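Local coordinates for protein T cell receptor gamma chain (Monodelphis domestica, PDB 7L15) that pairs with the T cell receptor mu chain to form the marsupial gamma-mu T cell receptor, which probably recognises antigen at the cell surface, at residues A21-K26 and E109-I114; P125-F130 and K215-S220; E135-K140 and V192-L197; C147-E150 and V156-T159; S188-K193 and K199-F204. All blocks are in the same frame, centred on the assembly; numbering follows the deposited sequence.

How the interactions relate
Interaction 1 lies in the V-type domain; the other four lie in the C1-type domain. Interactions 1, 4 and 5 are buried and join the two sheets of a beta sandwich mainly through aliphatic groups. Interaction 5 adds a water bridge and has a glycan beside it. Interactions 2 and 3 are nearer the surface: the first is aromatic, the second joins a short helix to a turn. Interactions 2, 4 and 5 share the same sandwich, where strands 126-130, 142-152 and 183-193 face strands 158-163, 201-206 and 215-219. Interaction 3 shares Val192 and Lys193 with interaction 5. A Glu109-Lys158 salt bridge ties interaction 1 to interaction 4 across the two domains.

Interaction 1 of 5, residues A21-K26 and E109-I114; sequences ASLNCK and EGTRLI
Ala21 and Leu23 of strand 21-28 meet Leu113 and Thr111 of strand 104-116 in two separate apolar contacts. In the first, the methyl CB of Ala21 rests 3.7 Å from CD1 of Leu113. Leu113 holds CG trans to its own N (chi1 180°), which carries this branch out to the small alanine. In the second, CD2 of Leu23 lies 3.8 Å from CB of Thr111 and 4.2 Å from Thr111 CG2. These two side chains pass alongside each other, heading in opposite directions. Ile13 touches all four residues, and Tyr95 also packs on both leucines.

The pairs bridge the two sheets of an immunoglobulin V-type sandwich, strand B facing strand G. Thr111 closes the Phe-Gly-X-Gly-Thr motif that the joining segment supplies to such domains. Cys25, one residue beyond Asn24, forms the disulfide with Cys97.

Polar groups find their partners elsewhere. The buried hydroxyl OG1 of Thr111 is hydrogen-bonded to the carbonyl O of Pro10, so the threonine offers its carbon side to Leu23. The backbone N of Gly110 bonds to the side chain of Gln8. Leu23 itself pairs through its backbone with Leu82, and Ala21 with Val84.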
# COMPACT_ATOMS: atom_id res chain seq x y z
N ALA B 21 19.94 -5.82 10.78
CA ALA B 21 18.59 -6.23 10.43
C ALA B 21 18.65 -7.28 9.34
O ALA B 21 19.38 -7.10 8.36
CB ALA B 21 17.77 -5.01 9.97
N SER B 22 17.86 -8.34 9.50
CA SER B 22 17.77 -9.42 8.53
C SER B 22 16.40 -9.38 7.88
O SER B 22 15.38 -9.49 8.57
CB SER B 22 18.01 -10.78 9.18
OG SER B 22 19.22 -10.77 9.92
N LEU B 23 16.37 -9.26 6.56
CA LEU B 23 15.14 -9.18 5.81
C LEU B 23 14.94 -10.48 5.05
O LEU B 23 15.90 -11.02 4.49
CB LEU B 23 15.16 -7.99 4.84
CG LEU B 23 15.00 -6.62 5.50
CD1 LEU B 23 16.31 -6.07 5.94
CD2 LEU B 23 14.32 -5.66 4.56
N ASN B 24 13.71 -10.97 5.05
CA ASN B 24 13.39 -12.28 4.48
C ASN B 24 12.69 -12.14 3.13
O ASN B 24 11.87 -11.24 2.93
CB ASN B 24 12.49 -13.07 5.43
CG ASN B 24 13.13 -13.31 6.78
OD1 ASN B 24 14.36 -13.37 6.91
ND2 ASN B 24 12.30 -13.47 7.81
N CYS B 25 13.02 -13.04 2.22
CA CYS B 25 12.35 -13.14 0.92
C CYS B 25 12.12 -14.63 0.65
O CYS B 25 13.06 -15.35 0.31
CB CYS B 25 13.18 -12.50 -0.19
SG CYS B 25 12.41 -12.44 -1.84
N LYS B 26 10.87 -15.08 0.80
CA LYS B 26 10.48 -16.41 0.36
C LYS B 26 10.03 -16.32 -1.09
O LYS B 26 9.00 -15.71 -1.40
CB LYS B 26 9.37 -16.98 1.25
N GLU B 109 6.50 -7.49 -1.92
CA GLU B 109 5.72 -6.40 -1.37
C GLU B 109 6.57 -5.46 -0.51
O GLU B 109 6.14 -4.34 -0.23
CB GLU B 109 4.55 -6.99 -0.56
CG GLU B 109 3.25 -6.23 -0.66
CD GLU B 109 2.11 -6.92 0.09
OE1 GLU B 109 2.06 -6.79 1.33
OE2 GLU B 109 1.29 -7.60 -0.57
N GLY B 110 7.76 -5.88 -0.07
CA GLY B 110 8.63 -5.00 0.67
C GLY B 110 8.52 -5.09 2.18
O GLY B 110 7.43 -5.28 2.71
N THR B 111 9.65 -4.97 2.87
CA THR B 111 9.67 -4.81 4.31
C THR B 111 10.21 -3.42 4.64
O THR B 111 11.20 -2.97 4.04
CB THR B 111 10.53 -5.89 4.97
OG1 THR B 111 9.94 -7.17 4.75
CG2 THR B 111 10.60 -5.66 6.46
N ARG B 112 9.58 -2.73 5.58
CA ARG B 112 10.02 -1.39 5.94
C ARG B 112 11.03 -1.46 7.07
O ARG B 112 10.72 -1.93 8.18
CB ARG B 112 8.85 -0.48 6.31
CG ARG B 112 9.33 0.94 6.70
CD ARG B 112 8.18 1.91 6.99
NE ARG B 112 7.57 2.42 5.76
CZ ARG B 112 8.08 3.40 5.02
NH1 ARG B 112 9.22 3.99 5.39
NH2 ARG B 112 7.46 3.80 3.92
N LEU B 113 12.24 -0.99 6.80
CA LEU B 113 13.27 -0.86 7.80
C LEU B 113 13.15 0.52 8.44
O LEU B 113 13.16 1.54 7.74
CB LEU B 113 14.65 -1.06 7.16
CG LEU B 113 15.84 -0.95 8.08
CD1 LEU B 113 15.74 -2.03 9.15
CD2 LEU B 113 17.14 -1.09 7.27
N ILE B 114 13.01 0.56 9.75
CA ILE B 114 12.90 1.81 10.48
C ILE B 114 14.06 1.88 11.45
O ILE B 114 14.16 1.06 12.36
CB ILE B 114 11.57 1.93 11.23
CG1 ILE B 114 10.40 1.77 10.25
CG2 ILE B 114 11.51 3.25 12.00
CD1 ILE B 114 9.06 1.58 10.94

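Interaction 2 of 5, residues P125-F130 and K215-S220; sequences PKPIFF and KAFSIS
Phe217 of strand 215-219 packs against Phe129 and Pro127 of strand 126-130. These are strands G and A of an immunoglobulin C1-type domain, and they lie in opposite sheets. The contact bridges the sandwich along one margin, near the surface. The backbones stay well apart, with 9.8 Å between the CA atoms of Pro127 and Phe217, so side chains alone span the gap.

The two phenylalanines adopt nearly the same conformation. Each has CG trans to its carbonyl carbon (chi1 -67° for Phe129, -69° for Phe217), and each ring stands about upright on its CA-CB-CG plane. Coming from facing strands, the rings still end up inclined, with their planes at 59° and centroids 5.0 Å apart. The pair is neither a parallel stack nor a T-shaped one. Phe129 leads with one corner. Its CE2 sits over the centre of one face of the Phe217 ring, 3.8 Å above the plane, while the neighbouring CZ moves in over the root of that ring. Phe129 also makes an edge-to-face pair with Tyr203, which lies deeper in the sandwich, so it has a second aromatic partner.

Pro127 meets the far end of Phe217. The two side chains cross at about a right angle, and the proline touches with its puckered CG (C-gamma endo). Behind it, Leu149 packs on the proline from the adjacent strand. The gamma carbon of Pro127 lies 3.9 Å from CZ of Phe217, and the closest approach of all is Phe129 CZ to Phe217 CG, at 3.5 Å.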
# COMPACT_ATOMS: atom_id res chain seq x y z
N PRO B 125 -1.16 -4.31 17.85
CA PRO B 125 -2.52 -3.77 17.74
C PRO B 125 -3.46 -4.39 18.76
O PRO B 125 -3.40 -5.58 19.05
CB PRO B 125 -2.93 -4.14 16.30
CG PRO B 125 -1.63 -4.40 15.58
CD PRO B 125 -0.72 -4.98 16.61
N LYS B 126 -4.34 -3.54 19.32
CA LYS B 126 -5.48 -4.00 20.11
C LYS B 126 -6.75 -3.88 19.26
O LYS B 126 -7.24 -2.76 19.05
CB LYS B 126 -5.60 -3.17 21.40
N PRO B 127 -7.29 -4.97 18.74
CA PRO B 127 -8.44 -4.87 17.84
C PRO B 127 -9.75 -4.66 18.58
O PRO B 127 -9.97 -5.18 19.67
CB PRO B 127 -8.43 -6.22 17.11
CG PRO B 127 -7.74 -7.13 18.00
CD PRO B 127 -6.78 -6.35 18.83
N ILE B 128 -10.63 -3.87 17.96
CA ILE B 128 -11.99 -3.63 18.43
C ILE B 128 -12.92 -3.77 17.24
O ILE B 128 -12.76 -3.06 16.24
CB ILE B 128 -12.15 -2.24 19.08
CG1 ILE B 128 -11.23 -2.09 20.29
CG2 ILE B 128 -13.60 -2.04 19.52
CD1 ILE B 128 -11.41 -0.76 21.00
N PHE B 129 -13.90 -4.65 17.35
CA PHE B 129 -14.81 -4.98 16.27
C PHE B 129 -16.19 -4.38 16.52
O PHE B 129 -16.69 -4.41 17.64
CB PHE B 129 -14.96 -6.49 16.10
CG PHE B 129 -13.71 -7.18 15.64
CD1 PHE B 129 -13.43 -7.30 14.30
CD2 PHE B 129 -12.83 -7.72 16.56
CE1 PHE B 129 -12.28 -7.95 13.88
CE2 PHE B 129 -11.67 -8.38 16.15
CZ PHE B 129 -11.40 -8.49 14.81
N PHE B 130 -16.78 -3.85 15.46
CA PHE B 130 -18.16 -3.38 15.47
C PHE B 130 -18.91 -4.15 14.38
O PHE B 130 -18.43 -4.26 13.25
CB PHE B 130 -18.27 -1.86 15.20
CG PHE B 130 -17.41 -1.01 16.10
CD1 PHE B 130 -16.09 -0.74 15.77
CD2 PHE B 130 -17.93 -0.43 17.25
CE1 PHE B 130 -15.30 0.08 16.57
CE2 PHE B 130 -17.15 0.38 18.05
CZ PHE B 130 -15.83 0.63 17.71
N LYS B 215 -2.36 -12.59 12.76
CA LYS B 215 -3.50 -12.84 13.65
C LYS B 215 -4.76 -12.89 12.80
O LYS B 215 -4.91 -12.14 11.84
CB LYS B 215 -3.62 -11.73 14.70
CG LYS B 215 -4.65 -12.01 15.79
CD LYS B 215 -4.27 -13.22 16.63
CE LYS B 215 -5.26 -13.45 17.77
NZ LYS B 215 -5.24 -12.32 18.74
N ALA B 216 -5.68 -13.80 13.16
CA ALA B 216 -6.89 -14.00 12.38
C ALA B 216 -8.10 -14.09 13.30
O ALA B 216 -8.05 -14.75 14.34
CB ALA B 216 -6.82 -15.27 11.54
N PHE B 217 -9.19 -13.43 12.90
CA PHE B 217 -10.46 -13.51 13.61
C PHE B 217 -11.54 -14.04 12.69
O PHE B 217 -11.58 -13.71 11.50
CB PHE B 217 -10.86 -12.14 14.18
CG PHE B 217 -9.98 -11.69 15.30
CD1 PHE B 217 -10.30 -11.99 16.62
CD2 PHE B 217 -8.80 -11.02 15.04
CE1 PHE B 217 -9.47 -11.60 17.66
CE2 PHE B 217 -7.97 -10.62 16.07
CZ PHE B 217 -8.30 -10.92 17.38
N SER B 218 -12.42 -14.86 13.24
CA SER B 218 -13.55 -15.40 12.53
C SER B 218 -14.80 -14.59 12.87
O SER B 218 -15.02 -14.25 14.04
CB SER B 218 -13.76 -16.88 12.90
OG SER B 218 -15.08 -17.31 12.60
N ILE B 219 -15.59 -14.26 11.86
CA ILE B 219 -16.88 -13.61 12.05
C ILE B 219 -17.94 -14.50 11.43
O ILE B 219 -17.92 -14.75 10.22
CB ILE B 219 -16.90 -12.20 11.43
CG1 ILE B 219 -15.70 -11.40 11.94
CG2 ILE B 219 -18.20 -11.50 11.79
CD1 ILE B 219 -15.52 -10.03 11.29
N SER B 220 -18.86 -15.00 12.25
CA SER B 220 -19.78 -16.04 11.80
C SER B 220 -21.12 -15.88 12.51
O SER B 220 -21.24 -15.18 13.52
CB SER B 220 -19.20 -17.44 12.04
OG SER B 220 -18.87 -17.63 13.40

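Interaction 3 of 5, residues E135-K140 and V192-L197; sequences EEIKQK and VKEDVL
Ile137 carries the helical side of this contact and meets Glu194 and Leu197. Around it in the helix, Glu135 O accepts the backbone N of Gln139, and Glu136 O that of Lys140. Glu136 looks to another side. Its OE2 bonds to OG1 of Thr144 and forms a salt bridge with Arg154 of the T cell receptor mu chain.

Ile137 then reaches across with both branches. CG1 is turned to the side of its own N (chi1 -67°) and meets Leu197 tip to tip, with Ile137 CG1 3.7 Å from Leu197 CD1. Ile137 CD1 is a little farther from the same methyl, at 4.1 Å. The other branch, CG2, approaches the carboxylate of Glu194, with OE2 modelled 3.1 Å away. That is tight for a methyl beside an oxygen, and both side chains have torsions off the usual values, so the detail is doubtful. Lys140 ends the helix, and its NZ is hydrogen-bonded to Ser139 of the mu chain.

Leu197 is backed by Tyr145 and Pro132. The turn holding it is closed by a bond from Leu197 N to Glu194 O. A short helix between strands A and B, set against the turn between strands E and F, is characteristic of one end of an immunoglobulin constant domain.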
# COMPACT_ATOMS: atom_id res chain seq x y z
N GLU B 135 -30.45 -1.20 12.14
CA GLU B 135 -30.83 0.03 11.46
C GLU B 135 -30.10 0.19 10.13
O GLU B 135 -30.70 0.60 9.13
CB GLU B 135 -30.56 1.22 12.38
CG GLU B 135 -31.35 2.46 12.01
CD GLU B 135 -32.85 2.18 11.93
OE1 GLU B 135 -33.37 1.43 12.77
OE2 GLU B 135 -33.51 2.72 11.01
N GLU B 136 -28.80 -0.13 10.09
CA GLU B 136 -28.07 -0.05 8.82
C GLU B 136 -28.68 -1.00 7.80
O GLU B 136 -28.91 -0.62 6.64
CB GLU B 136 -26.57 -0.35 9.01
CG GLU B 136 -25.83 -0.17 7.67
CD GLU B 136 -24.38 -0.66 7.65
OE1 GLU B 136 -23.93 -1.26 8.64
OE2 GLU B 136 -23.69 -0.43 6.62
N ILE B 137 -28.95 -2.24 8.20
CA ILE B 137 -29.54 -3.21 7.27
C ILE B 137 -30.92 -2.75 6.83
O ILE B 137 -31.29 -2.89 5.66
CB ILE B 137 -29.60 -4.60 7.92
CG1 ILE B 137 -28.18 -5.15 8.13
CG2 ILE B 137 -30.38 -5.52 7.05
CD1 ILE B 137 -28.04 -5.91 9.43
N LYS B 138 -31.70 -2.20 7.76
CA LYS B 138 -33.03 -1.70 7.41
C LYS B 138 -32.95 -0.56 6.41
O LYS B 138 -33.73 -0.51 5.46
CB LYS B 138 -33.75 -1.26 8.68
CG LYS B 138 -35.16 -0.75 8.45
CD LYS B 138 -35.43 0.50 9.30
CE LYS B 138 -36.83 0.50 9.89
NZ LYS B 138 -37.89 0.38 8.84
N GLN B 139 -32.00 0.36 6.59
CA GLN B 139 -31.98 1.53 5.71
C GLN B 139 -31.21 1.27 4.41
O GLN B 139 -31.50 1.92 3.40
CB GLN B 139 -31.37 2.73 6.42
CG GLN B 139 -32.16 3.29 7.60
CD GLN B 139 -31.50 4.55 8.20
OE1 GLN B 139 -31.40 4.69 9.42
NE2 GLN B 139 -31.04 5.46 7.34
N LYS B 140 -30.23 0.37 4.39
CA LYS B 140 -29.37 0.26 3.22
C LYS B 140 -29.30 -1.13 2.63
O LYS B 140 -28.55 -1.32 1.67
CB LYS B 140 -27.93 0.70 3.54
CG LYS B 140 -27.80 2.07 4.21
CD LYS B 140 -28.06 3.23 3.25
CE LYS B 140 -26.88 3.48 2.31
NZ LYS B 140 -26.80 4.94 2.01
N VAL B 192 -21.04 -4.99 2.90
CA VAL B 192 -21.43 -6.11 2.05
C VAL B 192 -22.93 -6.17 1.90
O VAL B 192 -23.67 -5.73 2.79
CB VAL B 192 -20.92 -7.46 2.59
CG1 VAL B 192 -19.41 -7.42 2.76
CG2 VAL B 192 -21.62 -7.81 3.88
N LYS B 193 -23.39 -6.74 0.78
CA LYS B 193 -24.81 -6.96 0.54
C LYS B 193 -25.39 -8.02 1.47
O LYS B 193 -24.68 -8.87 2.02
CB LYS B 193 -25.06 -7.39 -0.91
CG LYS B 193 -24.64 -6.37 -1.94
CD LYS B 193 -25.01 -6.87 -3.35
CE LYS B 193 -24.53 -5.90 -4.42
NZ LYS B 193 -23.18 -5.35 -4.05
N GLU B 194 -26.72 -7.98 1.61
CA GLU B 194 -27.42 -8.79 2.61
C GLU B 194 -27.14 -10.28 2.46
O GLU B 194 -27.02 -11.00 3.46
CB GLU B 194 -28.93 -8.52 2.53
CG GLU B 194 -29.59 -8.16 3.84
CD GLU B 194 -30.87 -7.37 3.65
OE1 GLU B 194 -31.17 -6.97 2.51
OE2 GLU B 194 -31.58 -7.13 4.65
N ASP B 195 -27.05 -10.77 1.21
CA ASP B 195 -26.74 -12.18 1.00
C ASP B 195 -25.43 -12.54 1.68
O ASP B 195 -25.33 -13.58 2.34
CB ASP B 195 -26.65 -12.50 -0.49
CG ASP B 195 -27.63 -11.71 -1.31
OD1 ASP B 195 -27.50 -10.46 -1.36
OD2 ASP B 195 -28.52 -12.34 -1.91
N VAL B 196 -24.42 -11.69 1.54
CA VAL B 196 -23.13 -11.96 2.15
C VAL B 196 -23.15 -11.79 3.67
O VAL B 196 -22.20 -12.21 4.34
CB VAL B 196 -22.06 -11.06 1.50
CG1 VAL B 196 -20.67 -11.65 1.70
CG2 VAL B 196 -22.37 -10.86 0.01
N LEU B 197 -24.22 -11.20 4.22
CA LEU B 197 -24.33 -11.04 5.66
C LEU B 197 -24.51 -12.37 6.38
O LEU B 197 -24.25 -12.45 7.59
CB LEU B 197 -25.48 -10.08 6.01
CG LEU B 197 -25.15 -8.60 5.82
CD1 LEU B 197 -26.29 -7.73 6.26
CD2 LEU B 197 -23.89 -8.24 6.59

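Interaction 4 of 5, residues C147-E150 and V156-T159; sequences CLLE and VVKT
Leu149 is the centre of this contact, and a single methyl, CD1, meets both partners on the other segment. It lies 3.5 Å from CG2 of Thr159 and 3.9 Å from CG2 of Val157. The leucine side chain leaves CB pointing opposite to its carbonyl carbon (chi1 -65°) and continues with an extended second torsion (177°), which drives CD1 straight across the gap between the sheets. That gap is wide: the CA atoms of Leu149 and Val157 are 9.2 Å apart.

Thr159 comes to meet Leu149 tip to tip. Its OG1 sits between the backbone N and the carbonyl carbon (chi1 68°), and this leaves the methyl CG2 to face the leucine. The threonine therefore presents a carbon surface to the core. Val157 approaches at a slant, using one branch, CG2, and covers the flank of the same methyl. Only Lys158 lies between the two partners in sequence, and both point to the same side, as on one face of an extended chain.

Strands 142-152 and 158-163 are strands B and C of the constant domain and belong to opposite sheets. Tyr203 of strand F packs on both Leu149 and Thr159, and Pro127 of strand A also touches Leu149. Between the inward residues, Lys158 points away and forms the salt bridge with Glu109 of the variable domain.

Methyl groups do all the touching here. The contact depends on shape and on exclusion of water, and it sets no directional bond between the two strands.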
# COMPACT_ATOMS: atom_id res chain seq x y z
N CYS B 147 -13.35 -2.94 11.84
CA CYS B 147 -12.31 -3.28 12.80
C CYS B 147 -11.39 -2.08 13.02
O CYS B 147 -10.72 -1.63 12.09
CB CYS B 147 -11.47 -4.48 12.39
SG CYS B 147 -10.28 -4.79 13.74
N LEU B 148 -11.34 -1.62 14.27
CA LEU B 148 -10.38 -0.62 14.71
C LEU B 148 -9.19 -1.33 15.37
O LEU B 148 -9.37 -2.14 16.29
CB LEU B 148 -11.04 0.35 15.69
CG LEU B 148 -10.12 1.24 16.55
CD1 LEU B 148 -9.37 2.25 15.68
CD2 LEU B 148 -10.93 1.97 17.60
N LEU B 149 -8.00 -1.04 14.90
CA LEU B 149 -6.78 -1.53 15.53
C LEU B 149 -6.13 -0.35 16.25
O LEU B 149 -5.84 0.67 15.62
CB LEU B 149 -5.82 -2.10 14.49
CG LEU B 149 -6.26 -3.34 13.73
CD1 LEU B 149 -5.19 -3.66 12.72
CD2 LEU B 149 -6.44 -4.52 14.70
N GLU B 150 -5.89 -0.47 17.55
CA GLU B 150 -5.35 0.71 18.21
C GLU B 150 -4.08 0.42 18.99
O GLU B 150 -3.75 -0.72 19.32
CB GLU B 150 -6.38 1.38 19.13
CG GLU B 150 -7.19 0.49 20.00
CD GLU B 150 -8.16 1.30 20.85
OE1 GLU B 150 -8.62 2.37 20.38
OE2 GLU B 150 -8.45 0.88 21.99
N VAL B 156 3.17 0.72 11.07
CA VAL B 156 3.09 -0.13 9.89
C VAL B 156 2.19 -1.30 10.24
O VAL B 156 2.40 -1.96 11.26
CB VAL B 156 4.48 -0.62 9.43
CG1 VAL B 156 4.35 -1.47 8.19
CG2 VAL B 156 5.43 0.54 9.18
N VAL B 157 1.20 -1.57 9.39
CA VAL B 157 0.27 -2.66 9.66
C VAL B 157 -0.39 -3.02 8.34
O VAL B 157 -0.49 -2.20 7.43
CB VAL B 157 -0.77 -2.25 10.74
CG1 VAL B 157 -1.74 -1.22 10.17
CG2 VAL B 157 -1.52 -3.47 11.31
N LYS B 158 -0.81 -4.28 8.23
CA LYS B 158 -1.45 -4.82 7.04
C LYS B 158 -2.69 -5.58 7.49
O LYS B 158 -2.60 -6.40 8.40
CB LYS B 158 -0.48 -5.72 6.27
CG LYS B 158 -1.07 -6.44 5.07
CD LYS B 158 0.01 -7.23 4.31
CE LYS B 158 -0.54 -7.94 3.07
NZ LYS B 158 0.49 -8.85 2.46
N THR B 159 -3.84 -5.27 6.89
CA THR B 159 -5.11 -5.87 7.28
C THR B 159 -5.86 -6.27 6.02
O THR B 159 -5.74 -5.62 4.98
CB THR B 159 -5.98 -4.91 8.11
OG1 THR B 159 -6.42 -3.83 7.28
CG2 THR B 159 -5.21 -4.34 9.28

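Interaction 5 of 5, residues S188-K193 and K199-F204; sequences SWLTVK and KNLTYF. With NAG (2-acetamido-2-deoxy-beta-D-glucopyranose), chain C.
Ser188 and Tyr203 are joined through a water molecule inside the sandwich. The water bonds to Ser188 OG at 3.0 Å. Its bond to Tyr203 OH is modelled at 2.5 Å, so short that the exact length is doubtful. OG also lies beside the rim of the tyrosine ring, near its plane, 3.9 Å from CE1. A second bond reaches OG from the indole N-H of Trp161, so this buried hydroxyl is gripped twice. The Tyr203 ring also makes an edge-to-face pair with Trp161.

Farther along, the contact is purely apolar. Leu190 and Leu201 reach toward each other tip to tip, with Leu190 CD2 3.8 Å from Leu201 CD1. Leu190 swings CG to the far side from its N (chi1 172°), and its CD2 branch makes this touch. Trp161 lies against Leu190, and Tyr145 against Leu201.

Next to Leu201, Asn200 carries a sugar. Its ND2 is bonded covalently to C1 of N-acetylglucosamine, 1.4 Å away, in the sequon Asn-Leu-Thr that ends with Thr202. The acetyl methyl C8 of the sugar comes within 3.9 Å of CA of Lys199.

Strands 183-193 and 201-206 are strands E and F of a C1-type domain, one from each sheet. Tyr203 appears to stand at the position of the usual strand F cysteine, and its hydroxyl touches SG of Cys147 on strand B. The tyrosine, with the water beside it, thus probably fills the place in the immunoglobulin core where an intersheet disulfide is customary.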
# COMPACT_ATOMS: atom_id res chain seq x y z
N SER B 188 -10.38 -0.17 9.57
CA SER B 188 -10.86 -0.58 8.26
C SER B 188 -12.28 -1.10 8.38
O SER B 188 -12.73 -1.47 9.46
CB SER B 188 -9.99 -1.67 7.63
OG SER B 188 -10.27 -2.91 8.22
N TRP B 189 -12.98 -1.13 7.26
CA TRP B 189 -14.37 -1.54 7.34
C TRP B 189 -14.83 -2.15 6.02
O TRP B 189 -14.31 -1.84 4.95
CB TRP B 189 -15.27 -0.37 7.75
CG TRP B 189 -15.36 0.82 6.81
CD1 TRP B 189 -16.38 1.09 5.94
CD2 TRP B 189 -14.45 1.92 6.71
NE1 TRP B 189 -16.15 2.28 5.29
CE2 TRP B 189 -14.98 2.82 5.75
CE3 TRP B 189 -13.24 2.25 7.34
CZ2 TRP B 189 -14.34 4.02 5.40
CZ3 TRP B 189 -12.60 3.43 6.99
CH2 TRP B 189 -13.15 4.30 6.03
N LEU B 190 -15.82 -3.04 6.12
CA LEU B 190 -16.26 -3.84 4.99
C LEU B 190 -17.78 -3.78 4.91
O LEU B 190 -18.48 -4.29 5.80
CB LEU B 190 -15.77 -5.28 5.12
CG LEU B 190 -16.29 -6.30 4.11
CD1 LEU B 190 -15.60 -6.13 2.77
CD2 LEU B 190 -16.12 -7.73 4.62
N THR B 191 -18.28 -3.15 3.85
CA THR B 191 -19.70 -3.06 3.58
C THR B 191 -20.07 -4.14 2.56
O THR B 191 -19.46 -4.20 1.49
CB THR B 191 -20.03 -1.67 3.05
OG1 THR B 191 -19.59 -0.70 4.01
CG2 THR B 191 -21.52 -1.53 2.79
N VAL B 192 -21.04 -4.99 2.90
CA VAL B 192 -21.43 -6.11 2.05
C VAL B 192 -22.93 -6.17 1.90
O VAL B 192 -23.67 -5.73 2.79
CB VAL B 192 -20.92 -7.46 2.59
CG1 VAL B 192 -19.41 -7.42 2.76
CG2 VAL B 192 -21.62 -7.81 3.88
N LYS B 193 -23.39 -6.74 0.78
CA LYS B 193 -24.81 -6.96 0.54
C LYS B 193 -25.39 -8.02 1.47
O LYS B 193 -24.68 -8.87 2.02
CB LYS B 193 -25.06 -7.39 -0.91
CG LYS B 193 -24.64 -6.37 -1.94
CD LYS B 193 -25.01 -6.87 -3.35
CE LYS B 193 -24.53 -5.90 -4.42
NZ LYS B 193 -23.18 -5.35 -4.05
N LYS B 199 -22.92 -15.23 5.18
CA LYS B 199 -21.69 -15.98 4.97
C LYS B 199 -20.67 -15.67 6.07
O LYS B 199 -20.74 -14.67 6.78
CB LYS B 199 -21.08 -15.67 3.60
N ASN B 200 -19.70 -16.57 6.19
CA ASN B 200 -18.66 -16.46 7.20
C ASN B 200 -17.47 -15.69 6.65
O ASN B 200 -17.06 -15.88 5.50
CB ASN B 200 -18.22 -17.84 7.66
CG ASN B 200 -19.25 -18.51 8.53
OD1 ASN B 200 -20.16 -17.86 9.05
ND2 ASN B 200 -19.12 -19.82 8.69
N LEU B 201 -16.92 -14.82 7.48
CA LEU B 201 -15.81 -13.95 7.10
C LEU B 201 -14.62 -14.21 8.00
O LEU B 201 -14.77 -14.61 9.16
CB LEU B 201 -16.22 -12.49 7.20
CG LEU B 201 -17.44 -12.09 6.37
CD1 LEU B 201 -17.66 -10.60 6.52
CD2 LEU B 201 -17.26 -12.47 4.91
N THR B 202 -13.42 -13.95 7.48
CA THR B 202 -12.22 -13.94 8.30
C THR B 202 -11.48 -12.62 8.13
O THR B 202 -11.36 -12.09 7.02
CB THR B 202 -11.30 -15.13 7.97
OG1 THR B 202 -12.03 -16.35 8.12
CG2 THR B 202 -10.15 -15.16 8.95
N TYR B 203 -11.04 -12.06 9.25
CA TYR B 203 -10.30 -10.81 9.30
C TYR B 203 -8.87 -11.11 9.75
O TYR B 203 -8.66 -11.82 10.74
CB TYR B 203 -10.97 -9.83 10.26
CG TYR B 203 -10.15 -8.58 10.56
CD1 TYR B 203 -10.19 -7.48 9.71
CD2 TYR B 203 -9.32 -8.52 11.68
CE1 TYR B 203 -9.44 -6.34 9.98
CE2 TYR B 203 -8.54 -7.40 11.96
CZ TYR B 203 -8.61 -6.31 11.11
OH TYR B 203 -7.86 -5.19 11.40
N PHE B 204 -7.89 -10.57 9.02
CA PHE B 204 -6.48 -10.81 9.28
C PHE B 204 -5.73 -9.50 9.51
O PHE B 204 -6.01 -8.50 8.86
CB PHE B 204 -5.79 -11.49 8.10
CG PHE B 204 -6.38 -12.78 7.70
CD1 PHE B 204 -7.33 -12.84 6.71
CD2 PHE B 204 -5.94 -13.96 8.28
CE1 PHE B 204 -7.86 -14.06 6.32
CE2 PHE B 204 -6.47 -15.18 7.88
CZ PHE B 204 -7.43 -15.23 6.91
C1 NAG C . -20.06 -20.53 9.52
C2 NAG C . -21.10 -21.32 8.74
C3 NAG C . -22.11 -21.94 9.70
C4 NAG C . -21.40 -22.76 10.77
C5 NAG C . -20.29 -21.94 11.44
C6 NAG C . -19.43 -22.76 12.39
C7 NAG C . -21.74 -20.75 6.44
C8 NAG C . -22.47 -19.78 5.56
N2 NAG C . -21.76 -20.49 7.75
O3 NAG C . -23.01 -22.76 8.97
O4 NAG C . -22.33 -23.16 11.77
O5 NAG C . -19.40 -21.40 10.45
O6 NAG C . -18.36 -21.99 12.92
O7 NAG C . -21.16 -21.73 5.99
O HOH W 1 -8.43 -2.95 10.55